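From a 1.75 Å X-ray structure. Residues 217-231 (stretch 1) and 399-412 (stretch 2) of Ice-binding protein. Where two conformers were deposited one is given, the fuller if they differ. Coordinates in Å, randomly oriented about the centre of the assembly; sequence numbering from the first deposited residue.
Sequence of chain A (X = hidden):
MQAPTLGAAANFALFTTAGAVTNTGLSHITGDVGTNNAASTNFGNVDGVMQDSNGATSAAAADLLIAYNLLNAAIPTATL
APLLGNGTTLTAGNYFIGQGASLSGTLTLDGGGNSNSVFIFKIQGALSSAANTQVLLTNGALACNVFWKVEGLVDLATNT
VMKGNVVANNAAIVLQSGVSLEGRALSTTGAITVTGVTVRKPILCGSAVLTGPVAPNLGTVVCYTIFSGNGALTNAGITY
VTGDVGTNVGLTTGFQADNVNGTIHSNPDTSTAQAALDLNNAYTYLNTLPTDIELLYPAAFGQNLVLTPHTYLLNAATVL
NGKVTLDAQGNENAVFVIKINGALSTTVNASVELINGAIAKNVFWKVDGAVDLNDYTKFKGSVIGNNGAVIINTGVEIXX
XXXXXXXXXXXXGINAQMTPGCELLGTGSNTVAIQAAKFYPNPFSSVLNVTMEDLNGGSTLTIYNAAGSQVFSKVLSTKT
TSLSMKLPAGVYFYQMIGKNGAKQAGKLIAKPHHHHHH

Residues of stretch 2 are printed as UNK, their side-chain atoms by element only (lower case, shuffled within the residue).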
# COMPACT_ATOMS: atom_id res chain seq x y z
N ASN A 217 6.40 -21.99 1.21
CA ASN A 217 6.34 -23.03 2.19
C ASN A 217 7.59 -22.86 3.05
O ASN A 217 8.72 -22.95 2.55
CB ASN A 217 6.31 -24.39 1.50
CG ASN A 217 6.38 -25.55 2.48
OD1 ASN A 217 6.21 -25.40 3.68
ND2 ASN A 217 6.61 -26.74 1.94
N LEU A 218 7.39 -22.56 4.33
CA LEU A 218 8.53 -22.46 5.26
C LEU A 218 9.06 -23.82 5.76
O LEU A 218 10.10 -23.87 6.42
CB LEU A 218 8.22 -21.54 6.45
CG LEU A 218 7.87 -20.09 6.09
CD1 LEU A 218 7.52 -19.33 7.37
CD2 LEU A 218 9.01 -19.40 5.35
N GLY A 219 8.36 -24.93 5.45
CA GLY A 219 8.74 -26.22 6.07
C GLY A 219 8.94 -26.11 7.59
O GLY A 219 8.13 -25.49 8.30
N THR A 220 10.03 -26.70 8.10
CA THR A 220 10.22 -26.80 9.55
C THR A 220 10.65 -25.46 10.17
O THR A 220 10.51 -25.26 11.37
CB THR A 220 11.24 -27.89 9.96
OG1 THR A 220 12.54 -27.51 9.48
CG2 THR A 220 10.87 -29.26 9.36
N VAL A 221 11.12 -24.53 9.34
CA VAL A 221 11.54 -23.24 9.87
C VAL A 221 10.33 -22.39 10.38
O VAL A 221 10.51 -21.42 11.13
CB VAL A 221 12.57 -22.54 8.93
CG1 VAL A 221 11.88 -21.55 8.02
CG2 VAL A 221 13.61 -21.79 9.77
N VAL A 222 9.09 -22.84 10.06
CA VAL A 222 7.88 -22.26 10.68
C VAL A 222 7.88 -22.39 12.22
O VAL A 222 7.25 -21.58 12.93
CB VAL A 222 6.55 -22.87 10.12
CG1 VAL A 222 6.24 -24.22 10.74
CG2 VAL A 222 5.38 -21.90 10.34
N CYS A 223 8.63 -23.37 12.74
CA CYS A 223 8.74 -23.56 14.19
C CYS A 223 9.83 -22.74 14.84
O CYS A 223 9.94 -22.79 16.07
CB CYS A 223 8.96 -25.06 14.52
SG CYS A 223 7.51 -26.05 14.09
N TYR A 224 10.61 -22.01 14.05
CA TYR A 224 11.65 -21.15 14.63
C TYR A 224 11.23 -19.69 14.59
O TYR A 224 10.49 -19.28 13.70
CB TYR A 224 12.95 -21.30 13.85
CG TYR A 224 13.77 -22.52 14.21
CD1 TYR A 224 14.89 -22.40 15.04
CD2 TYR A 224 13.46 -23.77 13.69
CE1 TYR A 224 15.64 -23.52 15.37
CE2 TYR A 224 14.21 -24.90 14.00
CZ TYR A 224 15.31 -24.75 14.84
OH TYR A 224 16.08 -25.83 15.13
N THR A 225 11.74 -18.92 15.53
CA THR A 225 11.47 -17.52 15.59
C THR A 225 12.73 -16.71 15.32
O THR A 225 12.64 -15.62 14.75
CB THR A 225 10.85 -17.18 16.95
OG1 THR A 225 9.67 -17.98 17.11
CG2 THR A 225 10.48 -15.69 17.06
N ILE A 226 13.89 -17.18 15.79
CA ILE A 226 15.18 -16.51 15.54
C ILE A 226 16.12 -17.63 15.10
O ILE A 226 16.35 -18.59 15.88
CB ILE A 226 15.75 -15.85 16.81
CG1 ILE A 226 14.73 -14.90 17.45
CG2 ILE A 226 17.07 -15.13 16.51
CD1 ILE A 226 14.47 -13.62 16.68
N PHE A 227 16.63 -17.54 13.89
CA PHE A 227 17.43 -18.64 13.35
C PHE A 227 18.46 -18.17 12.35
O PHE A 227 18.15 -17.36 11.47
CB PHE A 227 16.51 -19.70 12.70
CG PHE A 227 17.27 -20.82 12.02
CD1 PHE A 227 17.80 -21.85 12.78
CD2 PHE A 227 17.47 -20.83 10.64
CE1 PHE A 227 18.52 -22.90 12.16
CE2 PHE A 227 18.20 -21.87 10.03
CZ PHE A 227 18.72 -22.90 10.80
N SER A 228 19.69 -18.68 12.49
CA SER A 228 20.72 -18.50 11.44
C SER A 228 21.12 -19.84 10.83
O SER A 228 21.37 -20.81 11.56
CB SER A 228 22.00 -17.83 11.97
OG SER A 228 22.93 -17.68 10.86
N GLY A 229 21.18 -19.89 9.51
CA GLY A 229 21.83 -21.04 8.85
C GLY A 229 23.32 -21.13 9.11
O GLY A 229 23.93 -22.22 8.95
N ASN A 230 23.96 -20.01 9.46
CA ASN A 230 25.43 -20.00 9.62
C ASN A 230 25.87 -18.74 10.36
O ASN A 230 25.82 -17.64 9.79
CB ASN A 230 26.13 -20.07 8.24
CG ASN A 230 27.63 -20.26 8.33
OD1 ASN A 230 28.27 -19.89 9.31
ND2 ASN A 230 28.19 -20.87 7.32
N GLY A 231 26.34 -18.91 11.60
CA GLY A 231 26.87 -17.79 12.38
C GLY A 231 26.34 -17.83 13.81
O GLY A 231 25.24 -18.33 14.05
N UNK A 399 6.32 -10.00 15.69
CA UNK A 399 5.23 -10.97 15.51
C UNK A 399 5.56 -11.59 14.16
O UNK A 399 5.31 -11.00 13.10
c UNK A 399 1.38 -10.33 15.19
o UNK A 399 0.29 -10.95 14.94
o UNK A 399 1.44 -9.08 15.34
c UNK A 399 2.66 -11.14 15.33
c UNK A 399 3.88 -10.26 15.49
N UNK A 400 6.19 -12.76 14.22
CA UNK A 400 6.72 -13.38 13.00
C UNK A 400 8.05 -14.02 13.35
O UNK A 400 8.16 -14.68 14.34
N UNK A 401 9.07 -13.82 12.50
CA UNK A 401 10.37 -14.45 12.74
C UNK A 401 11.46 -13.67 12.06
O UNK A 401 11.21 -12.97 11.10
c UNK A 401 9.79 -16.29 11.02
n UNK A 401 6.40 -19.06 12.11
c UNK A 401 9.65 -17.83 10.83
c UNK A 401 7.27 -18.37 11.37
n UNK A 401 8.58 -18.49 11.61
n UNK A 401 6.79 -17.57 10.38
c UNK A 401 10.42 -15.94 12.34
N UNK A 402 12.68 -13.81 12.57
CA UNK A 402 13.82 -13.20 11.89
C UNK A 402 14.86 -14.30 11.63
O UNK A 402 15.31 -14.96 12.57
c UNK A 402 13.43 -10.98 13.00
c UNK A 402 14.44 -12.12 12.77
c UNK A 402 15.69 -11.59 12.08
N UNK A 403 15.17 -14.52 10.35
CA UNK A 403 15.94 -15.66 9.90
C UNK A 403 17.05 -15.11 9.01
O UNK A 403 16.85 -14.09 8.38
c UNK A 403 12.83 -17.64 8.66
c UNK A 403 13.79 -17.72 10.91
c UNK A 403 15.06 -16.62 9.06
c UNK A 403 13.65 -16.86 9.66
N UNK A 404 18.21 -15.74 9.00
CA UNK A 404 19.23 -15.40 8.00
C UNK A 404 19.83 -16.67 7.50
O UNK A 404 20.17 -17.57 8.29
o UNK A 404 21.29 -14.27 7.46
c UNK A 404 20.37 -14.52 8.54
N UNK A 405 20.02 -16.73 6.19
CA UNK A 405 20.66 -17.88 5.58
C UNK A 405 22.10 -17.98 6.01
O UNK A 405 22.70 -19.09 6.06
c UNK A 405 19.22 -17.71 3.55
o UNK A 405 21.39 -16.63 3.65
c UNK A 405 20.63 -17.78 4.05
N UNK A 406 22.70 -16.83 6.24
CA UNK A 406 24.11 -16.76 6.56
C UNK A 406 24.43 -15.44 7.24
O UNK A 406 24.15 -14.37 6.72
o UNK A 406 26.30 -17.00 5.75
c UNK A 406 24.98 -16.93 5.32
N UNK A 407 25.01 -15.52 8.41
CA UNK A 407 25.26 -14.31 9.14
C UNK A 407 24.93 -14.52 10.58
O UNK A 407 23.94 -15.17 10.94
N UNK A 408 25.77 -13.95 11.42
CA UNK A 408 25.51 -13.97 12.85
C UNK A 408 24.31 -13.13 13.22
O UNK A 408 23.89 -12.24 12.45
N UNK A 409 23.74 -13.41 14.38
CA UNK A 409 22.54 -12.68 14.84
C UNK A 409 22.76 -12.30 16.30
O UNK A 409 23.12 -13.16 17.12
c UNK A 409 20.04 -12.79 15.32
c UNK A 409 21.24 -13.54 14.75
c UNK A 409 20.95 -14.00 13.30
c UNK A 409 19.72 -14.93 13.24
N UNK A 410 22.54 -11.02 16.61
CA UNK A 410 22.70 -10.52 17.96
C UNK A 410 21.41 -9.86 18.36
O UNK A 410 20.92 -8.99 17.61
c UNK A 410 23.85 -9.52 18.06
o UNK A 410 25.05 -10.08 17.55
N UNK A 411 20.85 -10.27 19.49
CA UNK A 411 19.59 -9.72 19.95
C UNK A 411 19.80 -9.09 21.33
O UNK A 411 20.66 -9.57 22.12
c UNK A 411 18.46 -10.79 20.02
o UNK A 411 18.83 -11.83 20.95
c UNK A 411 18.29 -11.44 18.61
N UNK A 412 18.99 -8.07 21.63
CA UNK A 412 19.14 -7.32 22.87
C UNK A 412 17.75 -7.05 23.47
O UNK A 412 17.02 -6.19 22.96
c UNK A 412 21.54 -6.26 20.73
c UNK A 412 19.87 -5.98 22.58
c UNK A 412 23.66 -6.40 22.53
c UNK A 412 22.85 -6.45 20.28
c UNK A 412 21.27 -6.16 22.08
c UNK A 412 23.92 -6.52 21.17
c UNK A 412 22.35 -6.23 22.97

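Position 399 carries three carbons in a row, the third bearing two oxygens. The chain is extended, points away from stretch 1 and touches none of it. It is Glu-399.

Position 400 has no side-chain atoms, and its backbone angles, 141/-135, call for glycine. Its O lies 3.7 Å from Thr-225 CG2. It is Gly-400.

Position 401 has three carbons, a nitrogen, then a carbon carrying two more nitrogens. That is a guanidinium. One terminal nitrogen donates to Val-222 O at 2.8 Å, and the nitrogen within the chain to Tyr-224 O at 2.9 Å. Val-222 CA lies over one face of the group, and the other terminal nitrogen is 3.6 Å from Leu-218 CD1. The residue is Arg-401.

Position 402 has one carbon carrying two others. The branching carbon, CB, is 4.2 Å from Ile-226 CD1. It is Val-402.

Position 403 has four carbons, forked at the second. One terminal carbon lies 3.8 Å from Phe-227 CB and the other 4.1 Å from Val-221 CG1. It is Leu-403.

Position 404 has one carbon and one oxygen, on the same face of the sheet as Ser-228. It is Ser-404.

Position 405 has one carbon carrying an oxygen and a carbon. Its CA-to-CB bond points away from stretch 1. It is Thr-405.

Position 406 again has one carbon, then one oxygen; the oxygen is 4.0 Å from Asn-230 CB. It is Ser-406, whose N donates to Ser-404 OG at 3.2 Å.

Positions 407 and 408 have no side-chain atoms. The angles at 407, 138/140, demand glycine; at 408 there is room for a CB. They are Gly-407 and Gly-408.

Position 409 has four carbons, forked at the first, with one arm two carbons long. The one-carbon arm meets Ile-226 CG2 at 4.0 Å. It is Ile-409.

Position 410 has one carbon and one oxygen, pointing away. It is Ser-410.

Position 411 has one carbon carrying an oxygen and a carbon, the latter 4.4 Å from Ile-226 CG2. It is Thr-411.

Position 412 has one carbon and a six-carbon ring, out of reach of stretch 1. It is Phe-412.

The contact is a parallel strand pairing. Val-402 N donates to Thr-225 O at 2.8 Å, and Phe-227 N to Val-402 O at 3.2 Å. Ser-404 N to Phe-227 O (3.0 Å) and Gly-229 N to Ser-404 O (2.8 Å) continue it. Beyond the strands, Gly-407 N donates to Asn-230 O at 2.7 Å; Ser-228 OG, at the strand end, donates to Gly-407 O, also at 2.7 Å. Arg-401 ties down the other end by donating to Val-222 O, in the 3-10 segment, and to Tyr-224 O just after it.

Stretch 2 (399-412) EGRVLSTSGGISTF
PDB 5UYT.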